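Local coordinates for protein B-N-acetylhexosaminidase (Streptomyces plicatus, PDB 5FD0) that probably hydrolyses terminal N-acetylhexosamine residues from the non-reducing ends of glycans, as a glycoside hydrolase family 20 beta-N-acetylhexosaminidase, at residues 165-170 with 192-197; 248-253 with 317-322. All coordinates share one frame; numbering follows the deposited sequence.

Contact 1. Residues 165-170 with 192-197; sequences DVSRHF and HLHLSD. With NAG (2-acetamido-2-deoxy-beta-D-glucopyranose), chain B.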
ATOM      1  N   ASP A 165       3.372   5.960   6.993  1.00 15.24           N
ATOM      2  CA  ASP A 165       4.073   6.313   8.221  1.00  9.75           C
ATOM      3  C   ASP A 165       3.088   7.064   9.113  1.00 11.47           C
ATOM      4  O   ASP A 165       2.702   8.195   8.802  1.00 14.72           O
ATOM      5  CB  ASP A 165       5.304   7.144   7.870  1.00 14.32           C
ATOM      6  CG  ASP A 165       6.030   7.733   9.080  1.00 15.93           C
ATOM      7  OD1 ASP A 165       5.685   7.465  10.264  1.00 15.16           O
ATOM      8  OD2 ASP A 165       7.006   8.474   8.804  1.00 16.96           O
ATOM      9  N   VAL A 166       2.654   6.436  10.206  1.00 13.10           N
ATOM     10  CA  VAL A 166       1.808   7.117  11.188  1.00 15.96           C
ATOM     11  C   VAL A 166       2.590   7.470  12.449  1.00 20.91           C
ATOM     12  O   VAL A 166       2.000   7.913  13.444  1.00 16.27           O
ATOM     13  CB  VAL A 166       0.552   6.298  11.521  1.00 16.16           C
ATOM     14  CG1 VAL A 166      -0.301   6.082  10.280  1.00 16.30           C
ATOM     15  CG2 VAL A 166       0.913   4.984  12.195  1.00 16.59           C
ATOM     16  N   SER A 167       3.916   7.304  12.419  1.00 15.77           N
ATOM     17  CA  SER A 167       4.785   7.659  13.534  1.00 16.41           C
ATOM     18  C   SER A 167       5.224   9.116  13.467  1.00 19.41           C
ATOM     19  O   SER A 167       5.220   9.811  14.489  1.00 18.33           O
ATOM     20  CB  SER A 167       6.020   6.758  13.544  1.00 16.69           C
ATOM     21  OG  SER A 167       5.676   5.396  13.777  1.00 22.17           O
ATOM     22  N   ARG A 168       5.592   9.603  12.283  1.00 14.91           N
ATOM     23  CA  ARG A 168       6.141  10.952  12.206  1.00 14.69           C
ATOM     24  C   ARG A 168       5.043  11.989  12.401  1.00 19.39           C
ATOM     25  O   ARG A 168       5.188  12.907  13.207  1.00 18.49           O
ATOM     26  CB  ARG A 168       6.883  11.143  10.890  1.00 14.61           C
ATOM     27  CG  ARG A 168       8.323  10.686  10.969  1.00 13.53           C
ATOM     28  CD  ARG A 168       8.511   9.282  11.559  1.00 16.88           C
ATOM     29  NE  ARG A 168       9.938   8.953  11.574  1.00 17.94           N
ATOM     30  CZ  ARG A 168      10.611   8.452  10.535  1.00 20.60           C
ATOM     31  NH1 ARG A 168       9.972   8.175   9.401  1.00 17.69           N
ATOM     32  NH2 ARG A 168      11.930   8.222  10.628  1.00 17.71           N
ATOM     33  N   HIS A 169       3.932  11.855  11.683  1.00 17.30           N
ATOM     34  CA  HIS A 169       2.674  12.458  12.096  1.00 18.67           C
ATOM     35  C   HIS A 169       1.633  11.361  12.187  1.00 17.44           C
ATOM     36  O   HIS A 169       1.550  10.499  11.312  1.00 14.33           O
ATOM     37  CB  HIS A 169       2.168  13.529  11.144  1.00 15.22           C
ATOM     38  CG  HIS A 169       3.003  14.771  11.156  1.00 20.64           C
ATOM     39  ND1 HIS A 169       4.093  14.930  10.340  1.00 16.88           N
ATOM     40  CD2 HIS A 169       2.933  15.892  11.909  1.00 22.28           C
ATOM     41  CE1 HIS A 169       4.647  16.112  10.563  1.00 19.89           C
ATOM     42  NE2 HIS A 169       3.966  16.713  11.519  1.00 20.70           N
ATOM     43  N   PHE A 170       0.861  11.405  13.265  1.00 16.85           N
ATOM     44  CA  PHE A 170      -0.176  10.416  13.497  1.00 19.80           C
ATOM     45  C   PHE A 170      -1.371  10.697  12.597  1.00 20.52           C
ATOM     46  O   PHE A 170      -1.751  11.853  12.378  1.00 18.40           O
ATOM     47  CB  PHE A 170      -0.627  10.448  14.952  1.00 15.66           C
ATOM     48  CG  PHE A 170      -1.698   9.451  15.276  1.00 14.52           C
ATOM     49  CD1 PHE A 170      -1.434   8.094  15.218  1.00 15.51           C
ATOM     50  CD2 PHE A 170      -2.962   9.873  15.650  1.00 15.88           C
ATOM     51  CE1 PHE A 170      -2.417   7.177  15.536  1.00 15.84           C
ATOM     52  CE2 PHE A 170      -3.937   8.961  15.981  1.00 13.41           C
ATOM     53  CZ  PHE A 170      -3.666   7.630  15.928  1.00 16.19           C
ATOM     54  N   HIS A 192       1.282  -1.698   4.589  1.00 14.02           N
ATOM     55  CA  HIS A 192       2.361  -1.687   5.552  1.00 14.97           C
ATOM     56  C   HIS A 192       2.177  -0.445   6.416  1.00 14.66           C
ATOM     57  O   HIS A 192       2.095   0.672   5.891  1.00 16.00           O
ATOM     58  CB  HIS A 192       3.682  -1.705   4.769  1.00 15.29           C
ATOM     59  CG  HIS A 192       4.922  -1.510   5.585  1.00 12.36           C
ATOM     60  ND1 HIS A 192       6.119  -1.196   4.990  1.00 15.23           N
ATOM     61  CD2 HIS A 192       5.164  -1.542   6.917  1.00 15.73           C
ATOM     62  CE1 HIS A 192       7.050  -1.049   5.914  1.00 14.87           C
ATOM     63  NE2 HIS A 192       6.495  -1.243   7.095  1.00 15.98           N
ATOM     64  N   LEU A 193       2.028  -0.644   7.726  1.00 14.09           N
ATOM     65  CA  LEU A 193       1.866   0.454   8.673  1.00 16.61           C
ATOM     66  C   LEU A 193       3.130   0.580   9.511  1.00 17.52           C
ATOM     67  O   LEU A 193       3.540  -0.373  10.181  1.00 16.56           O
ATOM     68  CB  LEU A 193       0.670   0.227   9.585  1.00 15.44           C
ATOM     69  CG  LEU A 193      -0.698   0.226   8.925  1.00 16.28           C
ATOM     70  CD1 LEU A 193      -1.756  -0.064   9.978  1.00 18.60           C
ATOM     71  CD2 LEU A 193      -0.952   1.580   8.258  1.00 20.24           C
ATOM     72  N   HIS A 194       3.736   1.753   9.466  1.00 15.26           N
ATOM     73  CA  HIS A 194       4.953   2.041  10.207  1.00 15.00           C
ATOM     74  C   HIS A 194       4.500   2.627  11.543  1.00 12.17           C
ATOM     75  O   HIS A 194       4.288   3.834  11.675  1.00 14.34           O
ATOM     76  CB  HIS A 194       5.822   2.983   9.388  1.00 17.86           C
ATOM     77  CG  HIS A 194       7.180   3.207   9.962  1.00 13.17           C
ATOM     78  ND1 HIS A 194       8.234   2.360   9.713  1.00 17.30           N
ATOM     79  CD2 HIS A 194       7.657   4.190  10.754  1.00 15.99           C
ATOM     80  CE1 HIS A 194       9.306   2.803  10.344  1.00 16.74           C
ATOM     81  NE2 HIS A 194       8.986   3.914  10.981  1.00 20.57           N
ATOM     82  N   LEU A 195       4.313   1.740  12.530  1.00 13.68           N
ATOM     83  CA  LEU A 195       3.628   2.020  13.792  1.00 14.69           C
ATOM     84  C   LEU A 195       4.520   2.597  14.882  1.00 16.74           C
ATOM     85  O   LEU A 195       4.000   3.037  15.920  1.00 13.72           O
ATOM     86  CB  LEU A 195       2.983   0.735  14.330  1.00 16.29           C
ATOM     87  CG  LEU A 195       1.837   0.160  13.502  1.00 18.41           C
ATOM     88  CD1 LEU A 195       1.472  -1.184  14.042  1.00 19.46           C
ATOM     89  CD2 LEU A 195       0.660   1.097  13.563  1.00 14.36           C
ATOM     90  N   SER A 196       5.830   2.628  14.690  1.00 16.42           N
ATOM     91  CA  SER A 196       6.708   3.180  15.711  1.00 12.98           C
ATOM     92  C   SER A 196       7.960   3.745  15.065  1.00 16.45           C
ATOM     93  O   SER A 196       8.452   3.232  14.055  1.00 13.89           O
ATOM     94  CB  SER A 196       7.088   2.141  16.779  1.00 17.11           C
ATOM     95  OG  SER A 196       7.897   1.114  16.258  1.00 16.91           O
ATOM     96  N   ASP A 197       8.443   4.828  15.650  1.00 16.94           N
ATOM     97  CA  ASP A 197       9.690   5.437  15.226  1.00 16.17           C
ATOM     98  C   ASP A 197      10.184   6.315  16.373  1.00 17.59           C
ATOM     99  O   ASP A 197       9.781   6.135  17.530  1.00 18.34           O
ATOM    100  CB  ASP A 197       9.493   6.209  13.913  1.00 11.89           C
ATOM    101  CG  ASP A 197      10.766   6.243  13.080  1.00 17.02           C
ATOM    102  OD1 ASP A 197      11.694   6.988  13.463  1.00 14.83           O
ATOM    103  OD2 ASP A 197      10.865   5.508  12.076  1.00 17.04           O
TER
HETATM  104  C1  NAG B 601      14.881   7.063   5.264  1.00 23.34           C
HETATM  105  C2  NAG B 601      14.347   6.452   6.574  1.00 19.90           C
HETATM  106  C3  NAG B 601      12.949   6.856   6.957  1.00 19.32           C
HETATM  107  C4  NAG B 601      12.653   8.286   6.676  1.00 21.15           C
HETATM  108  C5  NAG B 601      12.868   8.417   5.180  1.00 18.03           C
HETATM  109  C6  NAG B 601      12.416   9.707   4.576  1.00 24.21           C
HETATM  110  C7  NAG B 601      13.836   4.278   5.532  1.00 17.34           C
HETATM  111  C8  NAG B 601      13.934   2.774   5.611  1.00 17.01           C
HETATM  112  N2  NAG B 601      14.403   4.991   6.524  1.00 20.03           N
HETATM  113  O1  NAG B 601      16.216   7.321   5.430  1.00 26.24           O
HETATM  114  O3  NAG B 601      12.771   6.646   8.384  1.00 18.14           O
HETATM  115  O4  NAG B 601      11.310   8.580   7.050  1.00 21.94           O
HETATM  116  O5  NAG B 601      14.294   8.315   4.929  1.00 25.56           O
HETATM  117  O6  NAG B 601      12.506   9.644   3.172  1.00 18.21           O
HETATM  118  O7  NAG B 601      13.278   4.789   4.614  1.00 17.20           O
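Arg-168 and Asp-197 supply the charged part of this contact, joining the segments that follow two neighbouring strands at the mouth of a barrel. NH2 of Arg-168 forms a salt bridge to OD1 of Asp-197 at 3.1 Å, the carboxylate lying over one guanidinium face, planes 37° apart. Asp-165 OD2 meets NH1 of Arg-168 at the guanidinium edge, in its plane, at 3.0 Å. A bend at chi2 (50°) turns the Arg-168 chain toward Asp-197 and the sugar. Held by both acids, the guanidinium grips the sugar: NH1 donates to NAG O4 at 2.7 Å and NH2 to NAG O3 at 2.9 Å, which makes Arg-168 a reader of the 3- and 4-hydroxyls.

Among the other hydrogen bonds, Ser-167 OG donates to His-194 O at 3.0 Å from above the carbonyl plane, and His-194 NE2 reaches the anti lone pair of Asp-197 OD2 at 2.7 Å. OD1 of Asp-165 closes an Asx turn by accepting from the backbone N of Ser-167.

Apolar contact is slight: Val-166 CG2 lies beside Leu-195 CD2.

Strands 159-165 and 190-194 run parallel, bridged at Asp-165 and His-194; strand 246-250 flanks the second, and helix 230-242 packs on Leu-195 through Tyr-233.

Contact 2. Residues 248-253 with 317-322; sequences VPEIDM and GGDEAH. With NAG (2-acetamido-2-deoxy-beta-D-glucopyranose), chain B.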
ATOM      1  N   VAL A 248       0.338  -5.308   7.125  1.00 17.70           N
ATOM      2  CA  VAL A 248       1.687  -5.676   7.546  1.00 12.76           C
ATOM      3  C   VAL A 248       2.173  -4.638   8.545  1.00 12.86           C
ATOM      4  O   VAL A 248       2.601  -3.536   8.147  1.00 12.86           O
ATOM      5  CB  VAL A 248       2.624  -5.760   6.342  1.00 15.82           C
ATOM      6  CG1 VAL A 248       4.003  -6.125   6.779  1.00 15.87           C
ATOM      7  CG2 VAL A 248       2.085  -6.779   5.319  1.00 19.01           C
ATOM      8  N   PRO A 249       2.115  -4.921   9.839  1.00 12.54           N
ATOM      9  CA  PRO A 249       2.550  -3.924  10.810  1.00 12.71           C
ATOM     10  C   PRO A 249       4.065  -3.961  10.959  1.00 19.43           C
ATOM     11  O   PRO A 249       4.708  -5.006  10.819  1.00 17.76           O
ATOM     12  CB  PRO A 249       1.838  -4.356  12.089  1.00 14.15           C
ATOM     13  CG  PRO A 249       1.773  -5.852  11.965  1.00 16.83           C
ATOM     14  CD  PRO A 249       1.568  -6.119  10.504  1.00 13.09           C
ATOM     15  N   GLU A 250       4.627  -2.796  11.245  1.00 17.56           N
ATOM     16  CA  GLU A 250       6.055  -2.652  11.509  1.00 13.74           C
ATOM     17  C   GLU A 250       6.293  -2.029  12.872  1.00 14.00           C
ATOM     18  O   GLU A 250       5.781  -0.940  13.151  1.00 15.64           O
ATOM     19  CB  GLU A 250       6.752  -1.770  10.476  1.00 14.40           C
ATOM     20  CG  GLU A 250       8.290  -1.730  10.667  1.00 16.40           C
ATOM     21  CD  GLU A 250       8.953  -0.744   9.752  1.00 16.73           C
ATOM     22  OE1 GLU A 250       8.295  -0.277   8.798  1.00 15.22           O
ATOM     23  OE2 GLU A 250      10.136  -0.423  10.007  1.00 15.27           O
ATOM     24  N   ILE A 251       7.121  -2.697  13.682  1.00 15.29           N
ATOM     25  CA  ILE A 251       7.763  -2.119  14.861  1.00 15.70           C
ATOM     26  C   ILE A 251       9.257  -2.106  14.564  1.00 17.66           C
ATOM     27  O   ILE A 251       9.891  -3.164  14.523  1.00 16.40           O
ATOM     28  CB  ILE A 251       7.469  -2.918  16.133  1.00 18.48           C
ATOM     29  CG1 ILE A 251       5.955  -2.968  16.391  1.00 15.96           C
ATOM     30  CG2 ILE A 251       8.208  -2.321  17.328  1.00 16.02           C
ATOM     31  CD1 ILE A 251       5.333  -1.632  16.826  1.00 21.14           C
ATOM     32  N   ASP A 252       9.804  -0.923  14.301  1.00 17.68           N
ATOM     33  CA  ASP A 252      11.164  -0.809  13.804  1.00 16.96           C
ATOM     34  C   ASP A 252      12.139  -1.056  14.953  1.00 15.76           C
ATOM     35  O   ASP A 252      11.993  -0.482  16.039  1.00 15.06           O
ATOM     36  CB  ASP A 252      11.368   0.578  13.193  1.00 18.30           C
ATOM     37  CG  ASP A 252      12.546   0.640  12.227  1.00 20.52           C
ATOM     38  OD1 ASP A 252      13.449  -0.235  12.323  1.00 18.17           O
ATOM     39  OD2 ASP A 252      12.553   1.575  11.377  1.00 15.35           O
ATOM     40  N   MET A 253      13.106  -1.930  14.728  1.00 17.90           N
ATOM     41  CA  MET A 253      14.111  -2.215  15.749  1.00 15.98           C
ATOM     42  C   MET A 253      15.406  -2.684  15.110  1.00 18.12           C
ATOM     43  O   MET A 253      15.371  -3.257  14.011  1.00 16.61           O
ATOM     44  CB  MET A 253      13.594  -3.278  16.723  1.00 15.19           C
ATOM     45  CG  MET A 253      13.245  -4.583  16.038  1.00 19.95           C
ATOM     46  SD  MET A 253      12.405  -5.785  17.112  1.00 22.50           S
ATOM     47  CE  MET A 253      10.863  -4.920  17.457  1.00 24.34           C
ATOM     48  N   GLY A 317      11.572  -4.017  10.744  1.00 18.73           N
ATOM     49  CA  GLY A 317      12.365  -2.853  10.377  1.00 18.88           C
ATOM     50  C   GLY A 317      13.832  -3.227  10.228  1.00 18.02           C
ATOM     51  O   GLY A 317      14.155  -4.117   9.441  1.00 17.01           O
ATOM     52  N   GLY A 318      14.712  -2.574  10.977  1.00 17.39           N
ATOM     53  CA  GLY A 318      16.149  -2.815  10.913  1.00 15.57           C
ATOM     54  C   GLY A 318      16.949  -1.767  10.182  1.00 19.16           C
ATOM     55  O   GLY A 318      18.172  -1.943  10.019  1.00 16.29           O
ATOM     56  N   ASP A 319      16.306  -0.703   9.713  1.00 18.47           N
ATOM     57  CA  ASP A 319      16.990   0.359   8.998  1.00 14.98           C
ATOM     58  C   ASP A 319      17.669   1.342   9.959  1.00 16.49           C
ATOM     59  O   ASP A 319      17.208   1.593  11.081  1.00 15.58           O
ATOM     60  CB  ASP A 319      16.008   1.140   8.120  1.00 14.91           C
ATOM     61  CG  ASP A 319      14.931   1.801   8.937  1.00 16.04           C
ATOM     62  OD1 ASP A 319      14.262   1.053   9.700  1.00 17.08           O
ATOM     63  OD2 ASP A 319      14.795   3.052   8.870  1.00 18.91           O
ATOM     64  N   GLU A 320      18.789   1.890   9.498  1.00 18.89           N
ATOM     65  CA  GLU A 320      19.411   3.052  10.114  1.00 14.22           C
ATOM     66  C   GLU A 320      19.637   2.860  11.608  1.00 17.32           C
ATOM     67  O   GLU A 320      19.460   3.776  12.417  1.00 19.64           O
ATOM     68  CB  GLU A 320      18.580   4.304   9.824  1.00 18.24           C
ATOM     69  CG  GLU A 320      18.574   4.661   8.324  1.00 17.53           C
ATOM     70  CD  GLU A 320      17.589   5.766   7.948  1.00 19.72           C
ATOM     71  OE1 GLU A 320      16.571   5.949   8.663  1.00 18.93           O
ATOM     72  OE2 GLU A 320      17.837   6.465   6.931  1.00 24.24           O
ATOM     73  N   ALA A 321      20.073   1.658  11.982  1.00 17.94           N
ATOM     74  CA  ALA A 321      20.510   1.399  13.343  1.00 19.12           C
ATOM     75  C   ALA A 321      21.959   1.870  13.505  1.00 22.14           C
ATOM     76  O   ALA A 321      22.867   1.123  13.874  1.00 20.60           O
ATOM     77  CB  ALA A 321      20.358  -0.080  13.683  1.00 19.52           C
ATOM     78  N   HIS A 322      22.151   3.161  13.245  1.00 19.83           N
ATOM     79  CA  HIS A 322      23.491   3.731  13.164  1.00 22.81           C
ATOM     80  C   HIS A 322      24.111   4.003  14.530  1.00 28.63           C
ATOM     81  O   HIS A 322      25.287   4.360  14.591  1.00 31.21           O
ATOM     82  CB  HIS A 322      23.439   4.991  12.324  1.00 19.92           C
ATOM     83  CG  HIS A 322      23.085   4.722  10.891  1.00 24.90           C
ATOM     84  ND1 HIS A 322      23.489   3.579  10.235  1.00 25.20           N
ATOM     85  CD2 HIS A 322      22.355   5.431   9.996  1.00 22.50           C
ATOM     86  CE1 HIS A 322      23.034   3.602   8.994  1.00 24.27           C
ATOM     87  NE2 HIS A 322      22.341   4.711   8.826  1.00 22.64           N
TER
HETATM   88  C1  NAG B 601      14.881   7.063   5.264  1.00 23.34           C
HETATM   89  C2  NAG B 601      14.347   6.452   6.574  1.00 19.90           C
HETATM   90  C3  NAG B 601      12.949   6.856   6.957  1.00 19.32           C
HETATM   91  C4  NAG B 601      12.653   8.286   6.676  1.00 21.15           C
HETATM   92  C5  NAG B 601      12.868   8.417   5.180  1.00 18.03           C
HETATM   93  C6  NAG B 601      12.416   9.707   4.576  1.00 24.21           C
HETATM   94  C7  NAG B 601      13.836   4.278   5.532  1.00 17.34           C
HETATM   95  C8  NAG B 601      13.934   2.774   5.611  1.00 17.01           C
HETATM   96  N2  NAG B 601      14.403   4.991   6.524  1.00 20.03           N
HETATM   97  O1  NAG B 601      16.216   7.321   5.430  1.00 26.24           O
HETATM   98  O3  NAG B 601      12.771   6.646   8.384  1.00 18.14           O
HETATM   99  O4  NAG B 601      11.310   8.580   7.050  1.00 21.94           O
HETATM  100  O5  NAG B 601      14.294   8.315   4.929  1.00 25.56           O
HETATM  101  O6  NAG B 601      12.506   9.644   3.172  1.00 18.21           O
HETATM  102  O7  NAG B 601      13.278   4.789   4.614  1.00 17.20           O
HETATM  103  O   HOH W   1      16.237  -0.198  13.010  1.00 16.14           O
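Two carboxylates, those of Asp-252 and Asp-319, come unusually close: OD2 of Asp-252 lies 2.5 Å from OD1 of Asp-319. Their planes are nearly coplanar, 28° apart, although the side chains cross at about a right angle. With chi1 at 61°, Asp-319 places CG between its backbone N and carbonyl carbon, and the two branches of its carboxylate serve different partners. While OD1 faces Asp-252, OD2 accepts from N2 of the NAG acetamido group at 3.1 Å, and the methyl carbon C8 rests against the same carboxylate.

Asp-252 is itself held by the opposite backbone. Its OD1 takes the N-H of Gly-318 at 3.0 Å, on the syn side but 33° out of the carboxylate plane, and a water donates both to this oxygen and to Asp-319 O. A side chain at Gly-317 would run into Asp-252 OD1 and Glu-250 OE2; lacking one, its CA sits 3.3 Å from Glu-250 OE2, an oxygen also bound by Trp-350, while Glu-250 OE1 accepts from His-192 and His-194.

OE2 of Glu-320 makes a very short contact, 2.4 Å, with NAG O1. This Asp-Glu pair matches the family 20 scheme of substrate-assisted catalysis, in which the aspartate orients and polarises the acetamido group and the glutamate acts as general acid-base; Asp-252, held by Gly-318 and the water, is a second-shell residue placed to position Asp-319.

How the contacts relate
Contacts 1 and 2 sit about 11 Å apart, centre to centre, at one end of the parallel eight-stranded barrel of the catalytic domain. They follow one another along the chain, contact 1 closing before contact 2 opens, and meet through the neighbouring strands 190-194 and 246-250. Glu-250 joins them directly: its OE1 lies 2.7 Å from His-192 NE2 and 2.8 Å from His-194 ND1, both probable hydrogen bonds. His-256 adds a second link, bonding to Asp-197 and Glu-320. From these places the contacts address different parts of one sugar, residues 165-170 its O3 and O4 and residues 317-322 its acetamido and anomeric groups, consistent with one pocket in which recognition and chemistry are set side by side.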